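Local coordinates for extracellular haem-binding protein (Streptomyces reticuli, PDB 3FPW), which binds haem, probably degrades it outside the cell, and as an oligomer is thought to interact with its cognate two-component sensor kinase, at residues A[72-77]-A[101-106]; A[91-94]-A[98-101]; A[117-122]-A[177-182]. All blocks are in the same frame, centred on the assembly; numbering follows the deposited sequence.

Overall arrangement
The three contacts illustrate how chemistry follows place in a helix-and-sheet fold. Interactions 1 and 2 are both buried, share Val101 and use strand 99-104: interaction 2 zips it to strand 89-94 by backbone hydrogen bonds, while interaction 1 lays helix 67-83 against the sheet through apolar side-chain contacts, without a hydrogen bond. Interaction 3 joins helix 112-126, on the Ala91 and Val93 face, to helix 176-187, which packs beside helix 67-83; its two touching residues are buried as well, yet they are charged, and a phosphate lies beside them. Glu117 and Ala120 rest on Ala91 and Val93, so the hairpin is held between helices, and the sheet continues into a second subunit.

Interaction 1 (A[72-77]-A[101-106])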
ATOM      1  N   LYS A  72      -1.802  31.064  -3.637  1.00 15.52           N
ATOM      2  CA  LYS A  72      -1.175  32.295  -3.125  1.00 15.89           C
ATOM      3  C   LYS A  72      -0.493  32.008  -1.789  1.00 15.35           C
ATOM      4  O   LYS A  72       0.646  32.453  -1.566  1.00 15.19           O
ATOM      5  CB  LYS A  72      -2.255  33.383  -2.988  1.00 17.02           C
ATOM      6  CG  LYS A  72      -1.828  34.682  -2.316  1.00 20.87           C
ATOM      7  CD  LYS A  72      -2.893  35.777  -2.471  1.00 25.27           C
ATOM      8  CE  LYS A  72      -4.099  35.547  -1.555  1.00 27.92           C
ATOM      9  NZ  LYS A  72      -4.947  36.790  -1.382  1.00 29.76           N
ATOM     10  N   ALA A  73      -1.181  31.279  -0.908  1.00 15.40           N
ATOM     11  CA  ALA A  73      -0.648  30.977   0.414  1.00 14.95           C
ATOM     12  C   ALA A  73       0.587  30.061   0.310  1.00 14.62           C
ATOM     13  O   ALA A  73       1.615  30.273   0.969  1.00 14.87           O
ATOM     14  CB  ALA A  73      -1.734  30.324   1.297  1.00 15.03           C
ATOM     15  N   ALA A  74       0.487  29.028  -0.510  1.00 14.62           N
ATOM     16  CA  ALA A  74       1.601  28.107  -0.664  1.00 14.31           C
ATOM     17  C   ALA A  74       2.819  28.852  -1.173  1.00 14.49           C
ATOM     18  O   ALA A  74       3.920  28.683  -0.660  1.00 14.04           O
ATOM     19  CB  ALA A  74       1.223  26.984  -1.616  1.00 14.89           C
ATOM     20  N   ARG A  75       2.613  29.677  -2.190  1.00 14.73           N
ATOM     21  CA  ARG A  75       3.705  30.426  -2.785  1.00 15.27           C
ATOM     22  C   ARG A  75       4.337  31.371  -1.763  1.00 15.09           C
ATOM     23  O   ARG A  75       5.558  31.549  -1.747  1.00 16.17           O
ATOM     24  CB  ARG A  75       3.208  31.170  -4.041  1.00 14.86           C
ATOM     25  CG  ARG A  75       2.955  30.218  -5.184  1.00 15.61           C
ATOM     26  CD  ARG A  75       2.495  30.955  -6.423  1.00 16.53           C
ATOM     27  NE  ARG A  75       3.608  31.679  -7.041  1.00 21.65           N
ATOM     28  CZ  ARG A  75       3.490  32.870  -7.613  1.00 25.49           C
ATOM     29  NH1 ARG A  75       2.320  33.495  -7.598  1.00 28.54           N
ATOM     30  NH2 ARG A  75       4.545  33.452  -8.162  1.00 26.33           N
ATOM     31  N   ALA A  76       3.520  31.965  -0.901  1.00 15.83           N
ATOM     32  CA  ALA A  76       4.043  32.888   0.118  1.00 15.57           C
ATOM     33  C   ALA A  76       4.918  32.160   1.128  1.00 16.05           C
ATOM     34  O   ALA A  76       5.904  32.693   1.610  1.00 16.90           O
ATOM     35  CB  ALA A  76       2.898  33.598   0.812  1.00 15.89           C
ATOM     36  N   ALA A  77       4.557  30.933   1.453  1.00 15.59           N
ATOM     37  CA  ALA A  77       5.357  30.149   2.382  1.00 15.49           C
ATOM     38  C   ALA A  77       6.693  29.818   1.734  1.00 16.55           C
ATOM     39  O   ALA A  77       7.735  29.955   2.362  1.00 16.55           O
ATOM     40  CB  ALA A  77       4.607  28.885   2.798  1.00 15.78           C
ATOM     41  N   VAL A 101      -2.836  21.922  -3.077  1.00 13.03           N
ATOM     42  CA  VAL A 101      -1.619  22.446  -3.694  1.00 13.16           C
ATOM     43  C   VAL A 101      -0.410  21.782  -3.053  1.00 13.45           C
ATOM     44  O   VAL A 101      -0.377  21.620  -1.834  1.00 13.62           O
ATOM     45  CB  VAL A 101      -1.461  23.984  -3.452  1.00 13.06           C
ATOM     46  CG1 VAL A 101      -0.079  24.480  -3.949  1.00 14.43           C
ATOM     47  CG2 VAL A 101      -2.561  24.748  -4.140  1.00 13.55           C
ATOM     48  N   THR A 102       0.567  21.405  -3.864  1.00 12.66           N
ATOM     49  CA  THR A 102       1.905  21.085  -3.344  1.00 13.00           C
ATOM     50  C   THR A 102       2.937  21.792  -4.166  1.00 13.46           C
ATOM     51  O   THR A 102       2.786  21.953  -5.393  1.00 12.46           O
ATOM     52  CB  THR A 102       2.235  19.574  -3.366  1.00 13.53           C
ATOM     53  OG1 THR A 102       2.181  19.076  -4.713  1.00 13.66           O
ATOM     54  CG2 THR A 102       1.281  18.811  -2.479  1.00 12.63           C
ATOM     55  N   LEU A 103       4.014  22.205  -3.491  1.00 12.73           N
ATOM     56  CA  LEU A 103       5.122  22.869  -4.163  1.00 13.72           C
ATOM     57  C   LEU A 103       6.385  22.310  -3.546  1.00 13.76           C
ATOM     58  O   LEU A 103       6.554  22.379  -2.318  1.00 14.57           O
ATOM     59  CB  LEU A 103       5.069  24.361  -3.885  1.00 13.50           C
ATOM     60  CG  LEU A 103       3.857  25.160  -4.360  1.00 13.20           C
ATOM     61  CD1 LEU A 103       4.034  26.616  -3.879  1.00 13.92           C
ATOM     62  CD2 LEU A 103       3.748  25.091  -5.875  1.00 15.07           C
ATOM     63  N   ARG A 104       7.253  21.731  -4.370  1.00 12.86           N
ATOM     64  CA  ARG A 104       8.512  21.197  -3.859  1.00 13.19           C
ATOM     65  C   ARG A 104       9.634  22.212  -4.121  1.00 14.40           C
ATOM     66  O   ARG A 104      10.052  22.395  -5.263  1.00 15.05           O
ATOM     67  CB  ARG A 104       8.846  19.860  -4.546  1.00 13.08           C
ATOM     68  CG  ARG A 104      10.091  19.156  -3.937  1.00 12.30           C
ATOM     69  CD  ARG A 104      10.542  17.999  -4.783  1.00 15.36           C
ATOM     70  NE  ARG A 104       9.490  17.002  -4.908  1.00 16.66           N
ATOM     71  CZ  ARG A 104       9.444  15.855  -4.239  1.00 16.75           C
ATOM     72  NH1 ARG A 104      10.432  15.523  -3.390  1.00 17.52           N
ATOM     73  NH2 ARG A 104       8.411  15.030  -4.434  1.00 14.30           N
ATOM     74  N   GLY A 105      10.117  22.853  -3.064  1.00 15.80           N
ATOM     75  CA  GLY A 105      11.216  23.813  -3.204  1.00 16.30           C
ATOM     76  C   GLY A 105      12.483  23.260  -3.828  1.00 16.79           C
ATOM     77  O   GLY A 105      12.844  22.106  -3.632  1.00 15.35           O
ATOM     78  N   ASP A 106      13.194  24.111  -4.569  1.00 17.68           N
ATOM     79  CA  ASP A 106      14.491  23.712  -5.103  1.00 18.91           C
ATOM     80  C   ASP A 106      15.392  23.291  -3.954  1.00 18.63           C
ATOM     81  O   ASP A 106      15.549  24.040  -2.997  1.00 18.90           O
ATOM     82  CB  ASP A 106      15.144  24.887  -5.847  1.00 19.24           C
ATOM     83  CG  ASP A 106      14.291  25.423  -7.022  1.00 20.22           C
ATOM     84  OD1 ASP A 106      13.493  24.665  -7.608  1.00 21.78           O
ATOM     85  OD2 ASP A 106      14.439  26.617  -7.370  1.00 24.73           O
TER
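Ala74 and Leu103 meet methyl to methyl where helix 67-83 lies along strand 99-104, the outermost strand of this chain's sheet, a small example of a helix packed on a sheet. The two short axes run almost parallel, 22° apart and 8.8 Å at their closest. Along the helix, the exposed Lys72 comes first and reaches a salt bridge with Glu58 of a third subunit, away from the strand. Two residues on, Ala74 turns its methyl toward the strand. Its CB touches two branches: CG1 of Val101 at 3.7 Å and CD1 of Leu103 at 3.6 Å. The valine offers that branch because CG1 lies anti to its backbone N (chi1 172°), and the same alanine also rests on Val90 and Val92 of the adjoining strand. Next comes Arg75, which takes part through its backbone and aliphatic root: the CD1 of Leu103 lies 3.8 Å from the backbone N of Arg75 and 4.0 Å from its CG, the two side chains running obliquely past each other. Strand 99-104 itself pairs with a strand of a second subunit, whose Thr71 also touches Leu103, so the contact lies close to a subunit interface. No hydrogen bond joins the two segments. With mainly methyl and methylene groups facing one another, the contact depends on shape and burial rather than direction, and the small alanine lets the helix lie near the sheet.

Interaction 2 (A[91-94]-A[98-101]); sequences AVVD and NTLV
Val92 receives two residues of the facing strand, Leu100 and Val101, which is the signature of a classic beta bulge. Its O takes a hydrogen bond from Leu100 N at 2.8 Å, with a C=O...N angle of 161°, and a weak one from Val101 N at 3.3 Å; Val92 N in turn donates to Val101 O at 2.8 Å. Past the bulge the register has shifted by one, so Val93 stands opposite Thr99 as a non-hydrogen-bonded pair, and Asp94 N closes the hairpin end on Asn98 O at 2.8 Å. Leu100 shows what the extra residue does. Its CB lies 3.6 Å from Val92 O, and CG is 4.0 Å from both Val92 O and Asp94 N. With CG beside its own backbone N (chi1 -58°), the two methyls lie against the aspartate: CD2 comes 4.0 Å from Asp94 CB, while CD1 nears Asp94 OD1 at 3.9 Å. The carboxylate itself is held elsewhere, by His64 and by the backbone N of Asn96 in the turn. On the other face, Val93 CG2 touches Thr99 OG1, whose hydrogen bond goes to Glu117. The hairpin is thus enclosed: Val92 and Val101 look to helix 67-83, Ala91 and Val93 to helix 112-126, strand 163-171 pairs with the other edge of strand 89-94, and a strand of a second subunit pairs with Val101.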
ATOM      1  N   ALA A  91       2.551  22.249   1.429  1.00 12.59           N
ATOM      2  CA  ALA A  91       1.287  21.658   0.988  1.00 12.55           C
ATOM      3  C   ALA A  91       0.135  22.435   1.556  1.00 12.85           C
ATOM      4  O   ALA A  91       0.192  22.865   2.722  1.00 12.53           O
ATOM      5  CB  ALA A  91       1.175  20.211   1.435  1.00 12.40           C
ATOM      6  N   VAL A  92      -0.951  22.545   0.782  1.00 12.54           N
ATOM      7  CA  VAL A  92      -2.201  23.046   1.356  1.00 13.00           C
ATOM      8  C   VAL A  92      -3.233  21.929   1.233  1.00 12.98           C
ATOM      9  O   VAL A  92      -3.448  21.398   0.141  1.00 13.70           O
ATOM     10  CB  VAL A  92      -2.696  24.323   0.635  1.00 13.71           C
ATOM     11  CG1 VAL A  92      -4.023  24.817   1.209  1.00 12.73           C
ATOM     12  CG2 VAL A  92      -1.620  25.433   0.680  1.00 13.53           C
ATOM     13  N   VAL A  93      -3.826  21.549   2.361  1.00 12.67           N
ATOM     14  CA  VAL A  93      -4.766  20.433   2.419  1.00 12.61           C
ATOM     15  C   VAL A  93      -6.132  20.944   2.913  1.00 12.73           C
ATOM     16  O   VAL A  93      -6.240  21.675   3.897  1.00 13.21           O
ATOM     17  CB  VAL A  93      -4.224  19.296   3.348  1.00 12.38           C
ATOM     18  CG1 VAL A  93      -5.271  18.190   3.540  1.00 11.66           C
ATOM     19  CG2 VAL A  93      -2.911  18.712   2.792  1.00 12.14           C
ATOM     20  N   ASP A  94      -7.185  20.587   2.195  1.00 13.08           N
ATOM     21  CA  ASP A  94      -8.540  20.987   2.558  1.00 13.38           C
ATOM     22  C   ASP A  94      -9.002  20.266   3.833  1.00 13.58           C
ATOM     23  O   ASP A  94      -8.538  19.166   4.156  1.00 13.45           O
ATOM     24  CB  ASP A  94      -9.479  20.594   1.388  1.00 13.38           C
ATOM     25  CG  ASP A  94     -10.821  21.314   1.442  1.00 13.66           C
ATOM     26  OD1 ASP A  94     -10.961  22.343   0.731  1.00 16.28           O
ATOM     27  OD2 ASP A  94     -11.710  20.882   2.216  1.00 15.42           O
ATOM     28  N   ASN A  98      -8.456  16.457   1.277  1.00 12.88           N
ATOM     29  CA  ASN A  98      -7.787  16.470  -0.050  1.00 13.38           C
ATOM     30  C   ASN A  98      -6.649  17.476  -0.154  1.00 13.35           C
ATOM     31  O   ASN A  98      -6.789  18.632   0.268  1.00 14.32           O
ATOM     32  CB  ASN A  98      -8.768  16.801  -1.189  1.00 12.31           C
ATOM     33  CG  ASN A  98      -9.788  15.698  -1.431  1.00 14.99           C
ATOM     34  OD1 ASN A  98      -9.568  14.542  -1.083  1.00 17.48           O
ATOM     35  ND2 ASN A  98     -10.925  16.069  -2.039  1.00 16.52           N
ATOM     36  N   THR A  99      -5.536  17.052  -0.750  1.00 13.62           N
ATOM     37  CA  THR A  99      -4.463  18.005  -1.039  1.00 13.42           C
ATOM     38  C   THR A  99      -4.904  18.898  -2.178  1.00 13.35           C
ATOM     39  O   THR A  99      -5.357  18.410  -3.207  1.00 14.30           O
ATOM     40  CB  THR A  99      -3.169  17.288  -1.424  1.00 13.84           C
ATOM     41  OG1 THR A  99      -2.756  16.469  -0.318  1.00 14.93           O
ATOM     42  CG2 THR A  99      -2.061  18.277  -1.750  1.00 13.64           C
ATOM     43  N   LEU A 100      -4.786  20.205  -1.985  1.00 12.90           N
ATOM     44  CA  LEU A 100      -5.160  21.206  -2.990  1.00 12.81           C
ATOM     45  C   LEU A 100      -3.963  21.736  -3.767  1.00 13.09           C
ATOM     46  O   LEU A 100      -4.054  21.969  -4.971  1.00 13.07           O
ATOM     47  CB  LEU A 100      -5.827  22.405  -2.316  1.00 13.09           C
ATOM     48  CG  LEU A 100      -7.071  22.123  -1.485  1.00 13.64           C
ATOM     49  CD1 LEU A 100      -7.644  23.473  -1.053  1.00 14.67           C
ATOM     50  CD2 LEU A 100      -8.103  21.338  -2.267  1.00 15.50           C
ATOM     51  N   VAL A 101      -2.836  21.922  -3.077  1.00 13.03           N
ATOM     52  CA  VAL A 101      -1.619  22.446  -3.694  1.00 13.16           C
ATOM     53  C   VAL A 101      -0.410  21.782  -3.053  1.00 13.45           C
ATOM     54  O   VAL A 101      -0.377  21.620  -1.834  1.00 13.62           O
ATOM     55  CB  VAL A 101      -1.461  23.984  -3.452  1.00 13.06           C
ATOM     56  CG1 VAL A 101      -0.079  24.480  -3.949  1.00 14.43           C
ATOM     57  CG2 VAL A 101      -2.561  24.748  -4.140  1.00 13.55           C
TER

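Interaction 3 (A[117-122]-A[177-182]); sequences ERKAFT and DLDEQY. With PO4 (phosphate ion), chain E; PO4 (phosphate ion), chain G; PO4 (phosphate ion), chain D.
Lys119 and Asp179 are brought together by similar first torsions: each has CG beside its backbone N, chi1 -67° in the lysine and -73° in the aspartate. Beyond CG the lysine chain is fully extended, which carries NZ to the other segment, although the nearest CA atoms, Lys119 CA and Glu180 CA, are 9.8 Å apart. It meets the carboxylate at about a right angle, forming a salt bridge of 2.9 Å from Lys119 NZ to Asp179 OD2. The ammonium also donates to O3 of a phosphate at 2.7 Å and to the carbonyls of Ala153 and Val170, so several oxygens grip it. Asp179 OD1 is meanwhile held by the backbone N of Ala173, which helps fix the carboxylate. In this HbpS-like fold of the GAF clan, the ion pair bridges helix 112-126, which lies on Ala91 and Val93, to the C-terminal helix 176-187; Lys119 touches Ala171 and Asp179 touches Val170 of strand 163-171. The phosphate is bound also by the backbone N of Gly172. One residue earlier, Arg118 extends away from this site, its guanidinium edge binding two further phosphates, all three probably from the crystallisation liquor: NE donates to O2 of one at 3.0 Å, and NH1 and NH2 grasp O1 and O2 of the other. The Arg118 carbonyl takes two bonds from Thr122, from OG1 at 2.7 Å and from N, arriving on opposite faces of its plane.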
ATOM      1  N   GLU A 117       2.703  17.524   3.497  1.00 13.77           N
ATOM      2  CA  GLU A 117       1.324  17.091   3.295  1.00 14.74           C
ATOM      3  C   GLU A 117       0.683  16.607   4.582  1.00 14.24           C
ATOM      4  O   GLU A 117      -0.451  16.990   4.913  1.00 13.17           O
ATOM      5  CB  GLU A 117       1.272  15.964   2.272  1.00 15.47           C
ATOM      6  CG  GLU A 117       1.127  16.374   0.854  1.00 20.59           C
ATOM      7  CD  GLU A 117       0.685  15.191   0.002  1.00 24.65           C
ATOM      8  OE1 GLU A 117       1.422  14.183   0.023  1.00 26.25           O
ATOM      9  OE2 GLU A 117      -0.394  15.251  -0.650  1.00 23.99           O
ATOM     10  N   ARG A 118       1.393  15.760   5.318  1.00 13.45           N
ATOM     11  CA  ARG A 118       0.831  15.205   6.541  1.00 13.79           C
ATOM     12  C   ARG A 118       0.655  16.256   7.618  1.00 13.25           C
ATOM     13  O   ARG A 118      -0.321  16.203   8.363  1.00 14.25           O
ATOM     14  CB  ARG A 118       1.655  14.029   7.036  1.00 14.60           C
ATOM     15  CG  ARG A 118       1.569  12.877   6.072  1.00 16.55           C
ATOM     16  CD  ARG A 118       2.306  11.661   6.604  1.00 19.64           C
ATOM     17  NE  ARG A 118       1.934  10.490   5.815  1.00 26.17           N
ATOM     18  CZ  ARG A 118       1.440   9.375   6.326  1.00 26.52           C
ATOM     19  NH1 ARG A 118       1.305   9.233   7.653  1.00 28.41           N
ATOM     20  NH2 ARG A 118       1.123   8.383   5.509  1.00 32.66           N
ATOM     21  N   LYS A 119       1.606  17.187   7.722  1.00 12.22           N
ATOM     22  CA  LYS A 119       1.436  18.275   8.681  1.00 11.74           C
ATOM     23  C   LYS A 119       0.194  19.102   8.387  1.00 12.06           C
ATOM     24  O   LYS A 119      -0.535  19.465   9.305  1.00 12.56           O
ATOM     25  CB  LYS A 119       2.650  19.209   8.714  1.00 11.95           C
ATOM     26  CG  LYS A 119       3.886  18.531   9.275  1.00 12.10           C
ATOM     27  CD  LYS A 119       5.008  19.537   9.344  1.00 12.56           C
ATOM     28  CE  LYS A 119       6.368  18.888   9.578  1.00 13.35           C
ATOM     29  NZ  LYS A 119       7.481  19.908   9.524  1.00 14.18           N
ATOM     30  N   ALA A 120      -0.008  19.445   7.121  1.00 12.11           N
ATOM     31  CA  ALA A 120      -1.194  20.198   6.735  1.00 12.60           C
ATOM     32  C   ALA A 120      -2.497  19.444   7.089  1.00 13.13           C
ATOM     33  O   ALA A 120      -3.460  20.041   7.608  1.00 14.07           O
ATOM     34  CB  ALA A 120      -1.136  20.526   5.230  1.00 11.89           C
ATOM     35  N   PHE A 121      -2.535  18.158   6.771  1.00 12.51           N
ATOM     36  CA  PHE A 121      -3.692  17.331   7.077  1.00 13.00           C
ATOM     37  C   PHE A 121      -3.939  17.337   8.597  1.00 13.86           C
ATOM     38  O   PHE A 121      -5.073  17.383   9.067  1.00 14.14           O
ATOM     39  CB  PHE A 121      -3.369  15.894   6.604  1.00 13.22           C
ATOM     40  CG  PHE A 121      -4.464  14.889   6.871  1.00 12.19           C
ATOM     41  CD1 PHE A 121      -4.430  14.062   7.999  1.00 14.95           C
ATOM     42  CD2 PHE A 121      -5.525  14.753   5.980  1.00 13.83           C
ATOM     43  CE1 PHE A 121      -5.449  13.128   8.241  1.00 14.44           C
ATOM     44  CE2 PHE A 121      -6.526  13.804   6.213  1.00 15.88           C
ATOM     45  CZ  PHE A 121      -6.489  13.011   7.343  1.00 15.09           C
ATOM     46  N   THR A 122      -2.864  17.284   9.375  1.00 14.04           N
ATOM     47  CA  THR A 122      -2.998  17.162  10.822  1.00 13.70           C
ATOM     48  C   THR A 122      -3.526  18.456  11.417  1.00 13.71           C
ATOM     49  O   THR A 122      -4.429  18.453  12.280  1.00 14.76           O
ATOM     50  CB  THR A 122      -1.664  16.766  11.439  1.00 13.03           C
ATOM     51  OG1 THR A 122      -1.274  15.519  10.850  1.00 13.98           O
ATOM     52  CG2 THR A 122      -1.793  16.598  12.940  1.00 14.89           C
ATOM     53  N   ASP A 177       9.992  24.373  14.165  1.00 19.92           N
ATOM     54  CA  ASP A 177       9.551  25.710  14.525  1.00 19.99           C
ATOM     55  C   ASP A 177       9.787  26.677  13.357  1.00 18.57           C
ATOM     56  O   ASP A 177       8.937  27.513  13.066  1.00 18.84           O
ATOM     57  CB  ASP A 177      10.222  26.189  15.807  1.00 22.13           C
ATOM     58  CG  ASP A 177       9.649  25.508  17.060  1.00 24.44           C
ATOM     59  OD1 ASP A 177       8.533  24.913  17.007  1.00 27.10           O
ATOM     60  OD2 ASP A 177      10.329  25.569  18.100  1.00 30.28           O
ATOM     61  N   LEU A 178      10.920  26.542  12.668  1.00 17.14           N
ATOM     62  CA  LEU A 178      11.148  27.346  11.468  1.00 16.60           C
ATOM     63  C   LEU A 178      10.135  26.967  10.384  1.00 16.10           C
ATOM     64  O   LEU A 178       9.572  27.845   9.745  1.00 15.55           O
ATOM     65  CB  LEU A 178      12.566  27.176  10.937  1.00 17.71           C
ATOM     66  CG  LEU A 178      13.600  27.943  11.746  1.00 18.81           C
ATOM     67  CD1 LEU A 178      14.961  27.408  11.354  1.00 20.27           C
ATOM     68  CD2 LEU A 178      13.457  29.424  11.422  1.00 20.35           C
ATOM     69  N   ASP A 179       9.907  25.671  10.172  1.00 15.45           N
ATOM     70  CA  ASP A 179       8.879  25.257   9.200  1.00 15.87           C
ATOM     71  C   ASP A 179       7.580  25.997   9.490  1.00 15.68           C
ATOM     72  O   ASP A 179       6.899  26.507   8.584  1.00 15.85           O
ATOM     73  CB  ASP A 179       8.547  23.766   9.315  1.00 15.31           C
ATOM     74  CG  ASP A 179       9.632  22.848   8.780  1.00 16.31           C
ATOM     75  OD1 ASP A 179      10.328  23.225   7.810  1.00 17.63           O
ATOM     76  OD2 ASP A 179       9.756  21.701   9.311  1.00 16.63           O
ATOM     77  N   GLU A 180       7.205  26.021  10.763  1.00 16.65           N
ATOM     78  CA  GLU A 180       5.916  26.594  11.121  1.00 16.48           C
ATOM     79  C   GLU A 180       5.888  28.112  10.956  1.00 16.82           C
ATOM     80  O   GLU A 180       4.841  28.680  10.655  1.00 16.92           O
ATOM     81  CB  GLU A 180       5.471  26.150  12.517  1.00 16.13           C
ATOM     82  CG  GLU A 180       3.968  26.053  12.620  1.00 16.19           C
ATOM     83  CD  GLU A 180       3.531  25.392  13.907  1.00 16.87           C
ATOM     84  OE1 GLU A 180       3.196  26.120  14.866  1.00 18.50           O
ATOM     85  OE2 GLU A 180       3.547  24.149  13.958  1.00 16.36           O
ATOM     86  N   GLN A 181       7.035  28.766  11.150  1.00 17.07           N
ATOM     87  CA  GLN A 181       7.171  30.182  10.793  1.00 17.76           C
ATOM     88  C   GLN A 181       6.795  30.402   9.333  1.00 16.88           C
ATOM     89  O   GLN A 181       6.046  31.321   9.005  1.00 17.10           O
ATOM     90  CB  GLN A 181       8.609  30.648  11.034  1.00 18.85           C
ATOM     91  CG  GLN A 181       8.905  32.118  10.733  1.00 22.52           C
ATOM     92  CD  GLN A 181      10.332  32.510  11.138  1.00 26.77           C
ATOM     93  OE1 GLN A 181      11.184  32.761  10.287  1.00 30.76           O
ATOM     94  NE2 GLN A 181      10.596  32.532  12.437  1.00 28.82           N
ATOM     95  N   TYR A 182       7.318  29.568   8.445  1.00 16.47           N
ATOM     96  CA  TYR A 182       7.029  29.772   7.024  1.00 15.70           C
ATOM     97  C   TYR A 182       5.580  29.420   6.683  1.00 15.68           C
ATOM     98  O   TYR A 182       4.964  30.060   5.819  1.00 16.08           O
ATOM     99  CB  TYR A 182       7.987  28.957   6.162  1.00 15.33           C
ATOM    100  CG  TYR A 182       9.440  29.259   6.467  1.00 15.89           C
ATOM    101  CD1 TYR A 182       9.871  30.567   6.627  1.00 17.38           C
ATOM    102  CD2 TYR A 182      10.370  28.248   6.554  1.00 16.42           C
ATOM    103  CE1 TYR A 182      11.190  30.855   6.902  1.00 19.81           C
ATOM    104  CE2 TYR A 182      11.690  28.514   6.829  1.00 18.38           C
ATOM    105  CZ  TYR A 182      12.097  29.829   6.998  1.00 20.69           C
ATOM    106  OH  TYR A 182      13.420  30.125   7.268  1.00 23.41           O
TER
HETATM  107  P   PO4 E 160       0.431  11.310   2.496  1.00 65.27           P
HETATM  108  O1  PO4 E 160       0.271  12.774   2.156  1.00 62.68           O
HETATM  109  O2  PO4 E 160       1.864  11.004   2.898  1.00 62.16           O
HETATM  110  O3  PO4 E 160      -0.488  10.954   3.646  1.00 62.11           O
HETATM  111  O4  PO4 E 160       0.062  10.493   1.274  1.00 63.08           O
HETATM  112  P   PO4 G 162      -0.594   6.026   7.048  1.00 51.18           P
HETATM  113  O1  PO4 G 162      -0.345   6.974   8.203  1.00 49.55           O
HETATM  114  O2  PO4 G 162       0.720   5.557   6.464  1.00 51.14           O
HETATM  115  O3  PO4 G 162      -1.380   4.842   7.566  1.00 51.47           O
HETATM  116  O4  PO4 G 162      -1.393   6.723   5.968  1.00 51.47           O
HETATM  117  P   PO4 D 159      10.797  18.189   8.495  1.00 30.06           P
HETATM  118  O1  PO4 D 159      11.034  19.657   8.157  1.00 27.87           O
HETATM  119  O2  PO4 D 159      11.871  17.795   9.479  1.00 32.62           O
HETATM  120  O3  PO4 D 159       9.475  18.135   9.190  1.00 31.20           O
HETATM  121  O4  PO4 D 159      10.784  17.194   7.311  1.00 26.57           O